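Cell division control protein Cdc48 (Mycobacterium smegmatis, PDB 5E7P) binds ADP and probably hydrolyses ATP. Local coordinates at residues Ser146-Asp151 / Val169-Thr174; Ser116-Ala121 / Thr174-Thr179; Ala431-Glu436 / Gly461-Ile466. All blocks are in the same frame, centred on the assembly; numbering follows the deposited sequence.

Contacts 1 and 2 share T174 and have centres 12 Å apart: one chain segment, leaving helix 160-169 and entering strand 177-184, serves first one and then the other. They also meet side by side, with D151 OD2 2.7 Å from S175 OG in a probable hydrogen bond and L147 CD2 3.9 Å from L178 CD1. Contact 3 joins helix 427-448 to residues 461-466, its centre 13 Å from that of contact 1; V169 CG1 packs on V434 CG1 at 3.6 Å. Contacts 2 and 3 do not touch, their nearest atoms being about 11 Å apart. The side chains of A432 and W173 each lie about 9 Å from a bound ADP.

Contact 1: residues Ser146-Asp151 / Val169-Thr174; sequences SLLPRD and VGITWT
W173 turns its indole toward the loop that follows strand 144-146, and the five-membered ring meets L147 and L148. CD1 of W173 rests on CB of L147 at 3.5 Å, the two side chains crossing obliquely. Beside it, NE1 of W173 gives a weak, bent hydrogen bond to the carbonyl O of L147 (3.2 Å, 134° at the hydrogen). L148 comes in at about a right angle to the indole and sets its CD1 3.6 Å from W173 NE1, so L147 O and L148 CD1 both lie near the same ring nitrogen. A chi1 of 56° sets CG of W173 between the backbone N and the carbonyl carbon. I171 starts the segment's buried part just after helix 160-169, which ends in a Schellman motif with G170, at positive phi, as the C-prime residue. CA of I171 sits 4.3 Å above one face of the indole, toward its rim. Its side chain slants across the two methyl branches of L148: CG2 of I171 lies 3.9 Å from CD2 of L148, and CD1 of I171 is 4.1 Å from CD1 of L148. Helix 127-133 adds T129, M132 and A133 against W173 and L130 against L147, while R435 of helix 427-448 packs on I171.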
ATOM      1  N   SER A 146      11.315  16.152 -11.965  1.00 61.34           N
ATOM      2  CA  SER A 146      11.544  15.744 -13.342  1.00 64.58           C
ATOM      3  C   SER A 146      10.702  14.519 -13.670  1.00 63.67           C
ATOM      4  O   SER A 146      10.692  13.545 -12.919  1.00 62.70           O
ATOM      5  CB  SER A 146      13.024  15.435 -13.558  1.00 66.77           C
ATOM      6  OG  SER A 146      13.485  14.512 -12.588  1.00 65.94           O
ATOM      7  N   LEU A 147       9.989  14.573 -14.792  1.00 64.50           N
ATOM      8  CA  LEU A 147       9.170  13.448 -15.225  1.00 64.18           C
ATOM      9  C   LEU A 147      10.045  12.316 -15.747  1.00 62.93           C
ATOM     10  O   LEU A 147       9.700  11.143 -15.619  1.00 62.37           O
ATOM     11  CB  LEU A 147       8.186  13.880 -16.313  1.00 67.23           C
ATOM     12  CG  LEU A 147       7.168  14.964 -15.959  1.00 68.59           C
ATOM     13  CD1 LEU A 147       6.161  15.136 -17.090  1.00 69.56           C
ATOM     14  CD2 LEU A 147       6.468  14.638 -14.652  1.00 66.96           C
ATOM     15  N   LEU A 148      11.178  12.680 -16.338  1.00 63.60           N
ATOM     16  CA  LEU A 148      12.086  11.707 -16.927  1.00 63.22           C
ATOM     17  C   LEU A 148      13.528  12.151 -16.711  1.00 68.07           C
ATOM     18  O   LEU A 148      13.881  13.288 -17.019  1.00 71.26           O
ATOM     19  CB  LEU A 148      11.797  11.562 -18.421  1.00 61.22           C
ATOM     20  CG  LEU A 148      12.083  10.198 -19.049  1.00 58.09           C
ATOM     21  CD1 LEU A 148      11.201   9.133 -18.419  1.00 53.96           C
ATOM     22  CD2 LEU A 148      11.878  10.252 -20.554  1.00 59.84           C
ATOM     23  N   PRO A 149      14.365  11.257 -16.167  1.00 70.10           N
ATOM     24  CA  PRO A 149      15.769  11.570 -15.871  1.00 73.98           C
ATOM     25  C   PRO A 149      16.597  11.818 -17.129  1.00 80.73           C
ATOM     26  O   PRO A 149      17.485  12.670 -17.117  1.00 82.42           O
ATOM     27  CB  PRO A 149      16.269  10.306 -15.161  1.00 72.12           C
ATOM     28  CG  PRO A 149      15.034   9.625 -14.664  1.00 69.96           C
ATOM     29  CD  PRO A 149      13.989   9.914 -15.693  1.00 69.46           C
ATOM     30  N   ARG A 150      16.307  11.083 -18.197  1.00 85.41           N
ATOM     31  CA  ARG A 150      17.070  11.204 -19.436  1.00 91.77           C
ATOM     32  C   ARG A 150      16.164  11.430 -20.643  1.00 96.70           C
ATOM     33  O   ARG A 150      15.032  11.889 -20.502  1.00 96.17           O
ATOM     34  CB  ARG A 150      17.932   9.956 -19.654  1.00 92.38           C
ATOM     35  N   ASP A 151      16.670  11.105 -21.828  1.00101.95           N
ATOM     36  CA  ASP A 151      15.903  11.249 -23.062  1.00105.31           C
ATOM     37  C   ASP A 151      15.933   9.967 -23.889  1.00105.68           C
ATOM     38  O   ASP A 151      15.257   8.990 -23.564  1.00103.60           O
ATOM     39  CB  ASP A 151      16.432  12.422 -23.889  1.00109.35           C
ATOM     40  CG  ASP A 151      16.262  13.754 -23.186  1.00110.65           C
ATOM     41  OD1 ASP A 151      17.162  14.137 -22.407  1.00110.76           O
ATOM     42  OD2 ASP A 151      15.229  14.419 -23.412  1.00111.39           O
ATOM     43  N   VAL A 169       7.519   0.660 -23.996  1.00 58.79           N
ATOM     44  CA  VAL A 169       7.537   0.489 -22.551  1.00 56.29           C
ATOM     45  C   VAL A 169       6.527   1.446 -21.910  1.00 55.16           C
ATOM     46  O   VAL A 169       6.206   1.341 -20.725  1.00 54.30           O
ATOM     47  CB  VAL A 169       8.964   0.687 -21.992  1.00 57.42           C
ATOM     48  CG1 VAL A 169       9.013   0.407 -20.512  1.00 57.19           C
ATOM     49  CG2 VAL A 169       9.928  -0.241 -22.702  1.00 57.99           C
ATOM     50  N   GLY A 170       6.006   2.370 -22.710  1.00 55.61           N
ATOM     51  CA  GLY A 170       4.927   3.231 -22.261  1.00 55.52           C
ATOM     52  C   GLY A 170       5.352   4.632 -21.864  1.00 58.32           C
ATOM     53  O   GLY A 170       4.606   5.349 -21.197  1.00 59.02           O
ATOM     54  N   ILE A 171       6.553   5.025 -22.273  1.00 59.66           N
ATOM     55  CA  ILE A 171       7.025   6.381 -22.020  1.00 59.61           C
ATOM     56  C   ILE A 171       6.526   7.334 -23.104  1.00 64.34           C
ATOM     57  O   ILE A 171       6.986   7.295 -24.246  1.00 64.95           O
ATOM     58  CB  ILE A 171       8.562   6.445 -21.921  1.00 56.57           C
ATOM     59  CG1 ILE A 171       9.052   5.579 -20.758  1.00 53.08           C
ATOM     60  CG2 ILE A 171       9.023   7.880 -21.746  1.00 56.28           C
ATOM     61  CD1 ILE A 171      10.544   5.645 -20.531  1.00 53.10           C
ATOM     62  N   THR A 172       5.574   8.184 -22.734  1.00 67.61           N
ATOM     63  CA  THR A 172       4.972   9.131 -23.664  1.00 71.09           C
ATOM     64  C   THR A 172       5.460  10.550 -23.392  1.00 72.61           C
ATOM     65  O   THR A 172       5.754  11.309 -24.315  1.00 75.39           O
ATOM     66  CB  THR A 172       3.438   9.097 -23.566  1.00 71.75           C
ATOM     67  OG1 THR A 172       2.974   7.772 -23.853  1.00 69.36           O
ATOM     68  CG2 THR A 172       2.811  10.079 -24.550  1.00 75.51           C
ATOM     69  N   TRP A 173       5.546  10.896 -22.112  1.00 71.37           N
ATOM     70  CA  TRP A 173       5.986  12.220 -21.690  1.00 71.41           C
ATOM     71  C   TRP A 173       7.465  12.455 -21.988  1.00 74.53           C
ATOM     72  O   TRP A 173       8.204  11.523 -22.309  1.00 74.50           O
ATOM     73  CB  TRP A 173       5.724  12.402 -20.195  1.00 66.80           C
ATOM     74  CG  TRP A 173       6.364  11.344 -19.353  1.00 63.16           C
ATOM     75  CD1 TRP A 173       7.568  11.421 -18.717  1.00 62.38           C
ATOM     76  CD2 TRP A 173       5.838  10.044 -19.060  1.00 60.76           C
ATOM     77  NE1 TRP A 173       7.822  10.252 -18.041  1.00 60.75           N
ATOM     78  CE2 TRP A 173       6.776   9.390 -18.237  1.00 59.67           C
ATOM     79  CE3 TRP A 173       4.665   9.369 -19.414  1.00 59.71           C
ATOM     80  CZ2 TRP A 173       6.577   8.096 -17.759  1.00 58.63           C
ATOM     81  CZ3 TRP A 173       4.469   8.085 -18.941  1.00 58.41           C
ATOM     82  CH2 TRP A 173       5.419   7.462 -18.122  1.00 58.22           C
ATOM     83  N   THR A 174       7.891  13.708 -21.875  1.00 77.67           N
ATOM     84  CA  THR A 174       9.277  14.074 -22.138  1.00 81.06           C
ATOM     85  C   THR A 174      10.002  14.434 -20.847  1.00 82.86           C
ATOM     86  O   THR A 174       9.422  14.380 -19.763  1.00 81.76           O
ATOM     87  CB  THR A 174       9.370  15.254 -23.121  1.00 82.93           C
ATOM     88  OG1 THR A 174       8.646  16.375 -22.597  1.00 83.06           O
ATOM     89  CG2 THR A 174       8.786  14.867 -24.470  1.00 83.21           C
TER

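Contact 2: residues Ser116-Ala121 / Thr174-Thr179; sequences SGSRLA and TSELLT
E176 reaches across to the turn before helix 119-124 and is gripped there by S118 through a single carboxylate oxygen. The setting is a four-stranded mixed sheet, consistent with the C-terminal subdomain of a Cdc48-type N domain; strand 112-116 runs antiparallel to strand 177-184 within it. OE2 of E176 accepts from S118 N at 3.0 Å, the donor meeting it nearly in line with the C-O bond. S118 OG donates to the same OE2 at 2.6 Å, on the syn side and 20° out of the carboxylate plane. The glutamate chain is extended, CG anti to the backbone N (chi1 -180°) and CD anti in turn, which carries the carboxylate carbon away from the backbone. Lying by the first turn of a helix, the carboxylate may be favoured in its charged form. CB of A121, one turn on, packs against its OE1.

Beside this grip, the sheet fixes the two backbones. S116 and T179 form an antiparallel hydrogen-bonded pair: S116 N donates to T179 O at 2.8 Å, and T179 N returns a bond to S116 O at 3.2 Å. Their side chains lie on the same face of the sheet, CB of S116 3.7 Å from OG1 of T179. L178 lays its CB 3.4 Å from S116 O and brings CD2 to 3.8 Å from CA of G117, a residue without a side chain.

Further out, L178 bonds through its backbone to V145 of strand 144-146, which places strand 177-184 between two neighbours. W199 of strand 196-199 touches both A121 and L178, and the backbone O of S118 is hydrogen-bonded to OG1 of T122.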
ATOM      1  N   SER A 116       3.616  23.282 -12.438  1.00 59.67           N
ATOM      2  CA  SER A 116       3.719  24.300 -13.474  1.00 64.24           C
ATOM      3  C   SER A 116       4.778  23.914 -14.495  1.00 66.28           C
ATOM      4  O   SER A 116       5.791  23.307 -14.152  1.00 64.96           O
ATOM      5  CB  SER A 116       4.055  25.660 -12.865  1.00 67.09           C
ATOM      6  OG  SER A 116       4.104  26.666 -13.861  1.00 71.42           O
ATOM      7  N   GLY A 117       4.537  24.266 -15.751  1.00 70.70           N
ATOM      8  CA  GLY A 117       5.476  23.973 -16.814  1.00 74.97           C
ATOM      9  C   GLY A 117       5.266  24.879 -18.010  1.00 80.79           C
ATOM     10  O   GLY A 117       4.582  25.899 -17.914  1.00 81.02           O
ATOM     11  N   SER A 118       5.858  24.504 -19.138  1.00 86.06           N
ATOM     12  CA  SER A 118       5.713  25.267 -20.371  1.00 92.93           C
ATOM     13  C   SER A 118       4.302  25.131 -20.928  1.00 98.63           C
ATOM     14  O   SER A 118       3.558  24.229 -20.543  1.00 96.00           O
ATOM     15  CB  SER A 118       6.739  24.807 -21.409  1.00 93.09           C
ATOM     16  OG  SER A 118       6.718  23.398 -21.554  1.00 90.53           O
ATOM     17  N   ARG A 119       3.938  26.030 -21.837  1.00107.21           N
ATOM     18  CA  ARG A 119       2.611  26.017 -22.445  1.00113.67           C
ATOM     19  C   ARG A 119       2.411  24.795 -23.337  1.00117.99           C
ATOM     20  O   ARG A 119       1.281  24.370 -23.580  1.00117.65           O
ATOM     21  CB  ARG A 119       2.378  27.299 -23.246  1.00117.07           C
ATOM     22  N   LEU A 120       3.514  24.231 -23.818  1.00122.00           N
ATOM     23  CA  LEU A 120       3.460  23.071 -24.701  0.50123.24           C
ATOM     24  C   LEU A 120       3.154  21.789 -23.929  1.00117.75           C
ATOM     25  O   LEU A 120       2.323  20.985 -24.350  1.00117.44           O
ATOM     26  CB  LEU A 120       4.771  22.920 -25.476  0.50126.17           C
ATOM     27  CG  LEU A 120       4.729  21.986 -26.687  0.50127.58           C
ATOM     28  CD1 LEU A 120       3.825  22.553 -27.772  0.50130.56           C
ATOM     29  CD2 LEU A 120       6.129  21.730 -27.225  0.50129.79           C
ATOM     30  N   ALA A 121       3.822  21.606 -22.794  1.00110.53           N
ATOM     31  CA  ALA A 121       3.599  20.429 -21.962  1.00100.84           C
ATOM     32  C   ALA A 121       2.254  20.524 -21.256  1.00 94.28           C
ATOM     33  O   ALA A 121       1.614  19.509 -20.980  1.00 92.89           O
ATOM     34  CB  ALA A 121       4.721  20.272 -20.952  1.00 98.33           C
ATOM     35  N   THR A 174       7.891  13.708 -21.875  1.00 77.67           N
ATOM     36  CA  THR A 174       9.277  14.074 -22.138  1.00 81.06           C
ATOM     37  C   THR A 174      10.002  14.434 -20.847  1.00 82.86           C
ATOM     38  O   THR A 174       9.422  14.380 -19.763  1.00 81.76           O
ATOM     39  CB  THR A 174       9.370  15.254 -23.121  1.00 82.93           C
ATOM     40  OG1 THR A 174       8.646  16.375 -22.597  1.00 83.06           O
ATOM     41  CG2 THR A 174       8.786  14.867 -24.470  1.00 83.21           C
ATOM     42  N   SER A 175      11.273  14.802 -20.969  1.00 86.37           N
ATOM     43  CA  SER A 175      12.089  15.136 -19.808  1.00 88.24           C
ATOM     44  C   SER A 175      12.115  16.637 -19.541  1.00 90.80           C
ATOM     45  O   SER A 175      13.135  17.296 -19.746  1.00 92.25           O
ATOM     46  CB  SER A 175      13.518  14.621 -19.992  1.00 89.75           C
ATOM     47  OG  SER A 175      14.142  15.231 -21.108  1.00 92.65           O
ATOM     48  N   GLU A 176      10.992  17.175 -19.081  1.00 91.59           N
ATOM     49  CA  GLU A 176      10.913  18.593 -18.753  1.00 93.78           C
ATOM     50  C   GLU A 176      10.768  18.803 -17.250  1.00 87.07           C
ATOM     51  O   GLU A 176       9.933  18.172 -16.602  1.00 84.49           O
ATOM     52  CB  GLU A 176       9.751  19.259 -19.492  1.00100.47           C
ATOM     53  CG  GLU A 176       9.613  20.745 -19.201  1.00105.65           C
ATOM     54  CD  GLU A 176       8.432  21.372 -19.914  1.00109.77           C
ATOM     55  OE1 GLU A 176       7.914  20.751 -20.866  1.00111.18           O
ATOM     56  OE2 GLU A 176       8.022  22.484 -19.516  1.00110.81           O
ATOM     57  N   LEU A 177      11.588  19.694 -16.704  1.00 82.84           N
ATOM     58  CA  LEU A 177      11.553  19.994 -15.278  1.00 76.42           C
ATOM     59  C   LEU A 177      10.363  20.882 -14.930  1.00 72.05           C
ATOM     60  O   LEU A 177      10.168  21.940 -15.526  1.00 74.21           O
ATOM     61  CB  LEU A 177      12.862  20.649 -14.829  1.00 77.40           C
ATOM     62  CG  LEU A 177      13.979  19.725 -14.331  1.00 77.63           C
ATOM     63  CD1 LEU A 177      14.331  18.656 -15.355  1.00 78.99           C
ATOM     64  CD2 LEU A 177      15.213  20.533 -13.959  1.00 78.61           C
ATOM     65  N   LEU A 178       9.569  20.436 -13.964  1.00 65.98           N
ATOM     66  CA  LEU A 178       8.393  21.175 -13.531  1.00 62.73           C
ATOM     67  C   LEU A 178       8.601  21.687 -12.113  1.00 61.17           C
ATOM     68  O   LEU A 178       9.556  21.301 -11.441  1.00 62.10           O
ATOM     69  CB  LEU A 178       7.163  20.271 -13.568  1.00 61.06           C
ATOM     70  CG  LEU A 178       6.936  19.481 -14.856  1.00 61.86           C
ATOM     71  CD1 LEU A 178       5.818  18.471 -14.668  1.00 61.02           C
ATOM     72  CD2 LEU A 178       6.629  20.417 -16.015  1.00 63.75           C
ATOM     73  N   THR A 179       7.706  22.560 -11.663  1.00 58.55           N
ATOM     74  CA  THR A 179       7.727  23.021 -10.280  1.00 55.36           C
ATOM     75  C   THR A 179       6.382  22.770  -9.612  1.00 51.74           C
ATOM     76  O   THR A 179       5.336  22.860 -10.252  1.00 51.97           O
ATOM     77  CB  THR A 179       8.096  24.518 -10.161  1.00 57.67           C
ATOM     78  OG1 THR A 179       7.197  25.304 -10.951  1.00 61.25           O
ATOM     79  CG2 THR A 179       9.523  24.757 -10.632  1.00 58.17           C
TER

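Contact 3: residues Ala431-Glu436 / Gly461-Ile466; sequences AAVVRE and GALTVI
V433 and A462 are where the backbones of residues 431-436 and 461-466 come nearest, with CA atoms 5.6 Å apart. The contact is mainly apolar. CB of A462 fits between CG1 of V433, at 4.0 Å, and CG of E436, at 3.6 Å, and it also lies against the backbone O of V433. The other branch of V433, CG2, meets CG2 of I466 at 3.9 Å and CD2 of L463 at 4.0 Å. I466 reaches further with CD1, which lies 4.1 Å from CB of E436.

E436 contributes carbon as well as charge. Its CG packs 3.8 Å from CG2 of V465, the side chains crossing at about a right angle; the bend at chi2 (66°) then turns CD aside. The carboxylate turns to arginines: OE2 forms salt bridges with R37 and R440.

These helices belong to what is probably the helical lid of the first AAA module. Helix 427-448 begins at V427 and A428 of an ADP pocket, and it carries V434 against L401 of helix 394-404 and V169 of helix 160-169.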
ATOM      1  N   ALA A 431       5.972  -2.089 -13.663  1.00 25.97           N
ATOM      2  CA  ALA A 431       5.970  -1.283 -14.876  1.00 26.53           C
ATOM      3  C   ALA A 431       7.024  -0.185 -14.772  1.00 29.02           C
ATOM      4  O   ALA A 431       7.775   0.058 -15.716  1.00 31.70           O
ATOM      5  CB  ALA A 431       4.596  -0.684 -15.119  1.00 24.40           C
ATOM      6  N   ALA A 432       7.079   0.466 -13.613  1.00 29.43           N
ATOM      7  CA  ALA A 432       8.079   1.500 -13.358  1.00 29.27           C
ATOM      8  C   ALA A 432       9.486   0.909 -13.366  1.00 30.61           C
ATOM      9  O   ALA A 432      10.434   1.541 -13.830  1.00 31.28           O
ATOM     10  CB  ALA A 432       7.801   2.192 -12.037  1.00 27.29           C
ATOM     11  N   VAL A 433       9.614  -0.308 -12.847  1.00 31.87           N
ATOM     12  CA  VAL A 433      10.884  -1.027 -12.882  1.00 33.13           C
ATOM     13  C   VAL A 433      11.349  -1.215 -14.321  1.00 33.69           C
ATOM     14  O   VAL A 433      12.516  -0.990 -14.642  1.00 34.73           O
ATOM     15  CB  VAL A 433      10.775  -2.401 -12.183  1.00 32.09           C
ATOM     16  CG1 VAL A 433      11.964  -3.283 -12.531  1.00 31.99           C
ATOM     17  CG2 VAL A 433      10.661  -2.223 -10.672  1.00 31.56           C
ATOM     18  N   VAL A 434      10.421  -1.605 -15.190  1.00 31.76           N
ATOM     19  CA  VAL A 434      10.731  -1.840 -16.596  1.00 32.26           C
ATOM     20  C   VAL A 434      11.059  -0.542 -17.340  1.00 36.43           C
ATOM     21  O   VAL A 434      11.980  -0.508 -18.158  1.00 38.29           O
ATOM     22  CB  VAL A 434       9.590  -2.603 -17.303  1.00 30.83           C
ATOM     23  CG1 VAL A 434       9.816  -2.649 -18.804  1.00 31.38           C
ATOM     24  CG2 VAL A 434       9.470  -4.013 -16.741  1.00 28.87           C
ATOM     25  N   ARG A 435      10.318   0.523 -17.046  1.00 37.15           N
ATOM     26  CA  ARG A 435      10.589   1.822 -17.657  1.00 41.10           C
ATOM     27  C   ARG A 435      11.988   2.309 -17.302  1.00 45.02           C
ATOM     28  O   ARG A 435      12.704   2.840 -18.154  1.00 47.51           O
ATOM     29  CB  ARG A 435       9.548   2.867 -17.241  1.00 41.52           C
ATOM     30  CG  ARG A 435       8.141   2.582 -17.748  1.00 42.55           C
ATOM     31  CD  ARG A 435       7.273   3.833 -17.742  1.00 44.05           C
ATOM     32  NE  ARG A 435       7.220   4.462 -16.427  1.00 44.13           N
ATOM     33  CZ  ARG A 435       6.368   4.115 -15.467  1.00 42.34           C
ATOM     34  NH1 ARG A 435       5.499   3.136 -15.674  1.00 40.15           N
ATOM     35  NH2 ARG A 435       6.391   4.745 -14.299  1.00 42.52           N
ATOM     36  N   GLU A 436      12.369   2.119 -16.042  1.00 43.60           N
ATOM     37  CA  GLU A 436      13.703   2.480 -15.579  1.00 44.31           C
ATOM     38  C   GLU A 436      14.748   1.614 -16.271  1.00 46.32           C
ATOM     39  O   GLU A 436      15.821   2.092 -16.636  1.00 47.80           O
ATOM     40  CB  GLU A 436      13.807   2.327 -14.060  1.00 42.65           C
ATOM     41  CG  GLU A 436      15.196   2.584 -13.498  1.00 45.48           C
ATOM     42  CD  GLU A 436      15.645   4.025 -13.664  1.00 48.93           C
ATOM     43  OE1 GLU A 436      14.776   4.924 -13.663  1.00 50.57           O
ATOM     44  OE2 GLU A 436      16.868   4.257 -13.796  1.00 49.30           O
ATOM     45  N   GLY A 461      19.403  -3.165 -11.643  1.00 50.56           N
ATOM     46  CA  GLY A 461      19.826  -1.807 -11.352  1.00 48.93           C
ATOM     47  C   GLY A 461      18.636  -0.911 -11.061  1.00 45.92           C
ATOM     48  O   GLY A 461      18.725   0.025 -10.264  1.00 44.65           O
ATOM     49  N   ALA A 462      17.514  -1.207 -11.709  1.00 42.84           N
ATOM     50  CA  ALA A 462      16.284  -0.453 -11.511  1.00 40.40           C
ATOM     51  C   ALA A 462      15.771  -0.614 -10.083  1.00 39.12           C
ATOM     52  O   ALA A 462      15.183   0.306  -9.517  1.00 38.73           O
ATOM     53  CB  ALA A 462      15.224  -0.901 -12.507  1.00 39.38           C
ATOM     54  N   LEU A 463      16.003  -1.787  -9.504  1.00 38.81           N
ATOM     55  CA  LEU A 463      15.538  -2.083  -8.151  1.00 38.19           C
ATOM     56  C   LEU A 463      16.207  -1.207  -7.091  1.00 38.87           C
ATOM     57  O   LEU A 463      15.717  -1.103  -5.967  1.00 39.36           O
ATOM     58  CB  LEU A 463      15.756  -3.564  -7.823  1.00 37.23           C
ATOM     59  CG  LEU A 463      15.038  -4.573  -8.721  1.00 37.29           C
ATOM     60  CD1 LEU A 463      15.269  -5.993  -8.233  1.00 36.42           C
ATOM     61  CD2 LEU A 463      13.553  -4.268  -8.793  1.00 36.81           C
ATOM     62  N   THR A 464      17.324  -0.581  -7.450  1.00 38.03           N
ATOM     63  CA  THR A 464      18.036   0.280  -6.511  1.00 38.64           C
ATOM     64  C   THR A 464      17.426   1.681  -6.428  1.00 40.83           C
ATOM     65  O   THR A 464      17.785   2.462  -5.546  1.00 43.77           O
ATOM     66  CB  THR A 464      19.532   0.409  -6.868  1.00 39.07           C
ATOM     67  OG1 THR A 464      19.680   1.212  -8.047  1.00 40.69           O
ATOM     68  CG2 THR A 464      20.157  -0.964  -7.096  1.00 36.11           C
ATOM     69  N   VAL A 465      16.509   2.001  -7.340  1.00 39.65           N
ATOM     70  CA  VAL A 465      15.926   3.343  -7.388  1.00 40.48           C
ATOM     71  C   VAL A 465      14.394   3.385  -7.399  1.00 39.76           C
ATOM     72  O   VAL A 465      13.799   4.441  -7.182  1.00 40.31           O
ATOM     73  CB  VAL A 465      16.447   4.150  -8.599  1.00 41.76           C
ATOM     74  CG1 VAL A 465      17.922   4.476  -8.430  1.00 42.58           C
ATOM     75  CG2 VAL A 465      16.198   3.390  -9.895  1.00 42.01           C
ATOM     76  N   ILE A 466      13.755   2.248  -7.653  1.00 37.94           N
ATOM     77  CA  ILE A 466      12.296   2.213  -7.729  1.00 37.89           C
ATOM     78  C   ILE A 466      11.655   1.779  -6.413  1.00 38.52           C
ATOM     79  O   ILE A 466      11.834   0.646  -5.968  1.00 39.43           O
ATOM     80  CB  ILE A 466      11.804   1.289  -8.857  1.00 38.27           C
ATOM     81  CG1 ILE A 466      12.317   1.783 -10.210  1.00 40.69           C
ATOM     82  CG2 ILE A 466      10.283   1.215  -8.856  1.00 36.50           C
ATOM     83  CD1 ILE A 466      11.929   3.213 -10.524  1.00 40.88           C
TER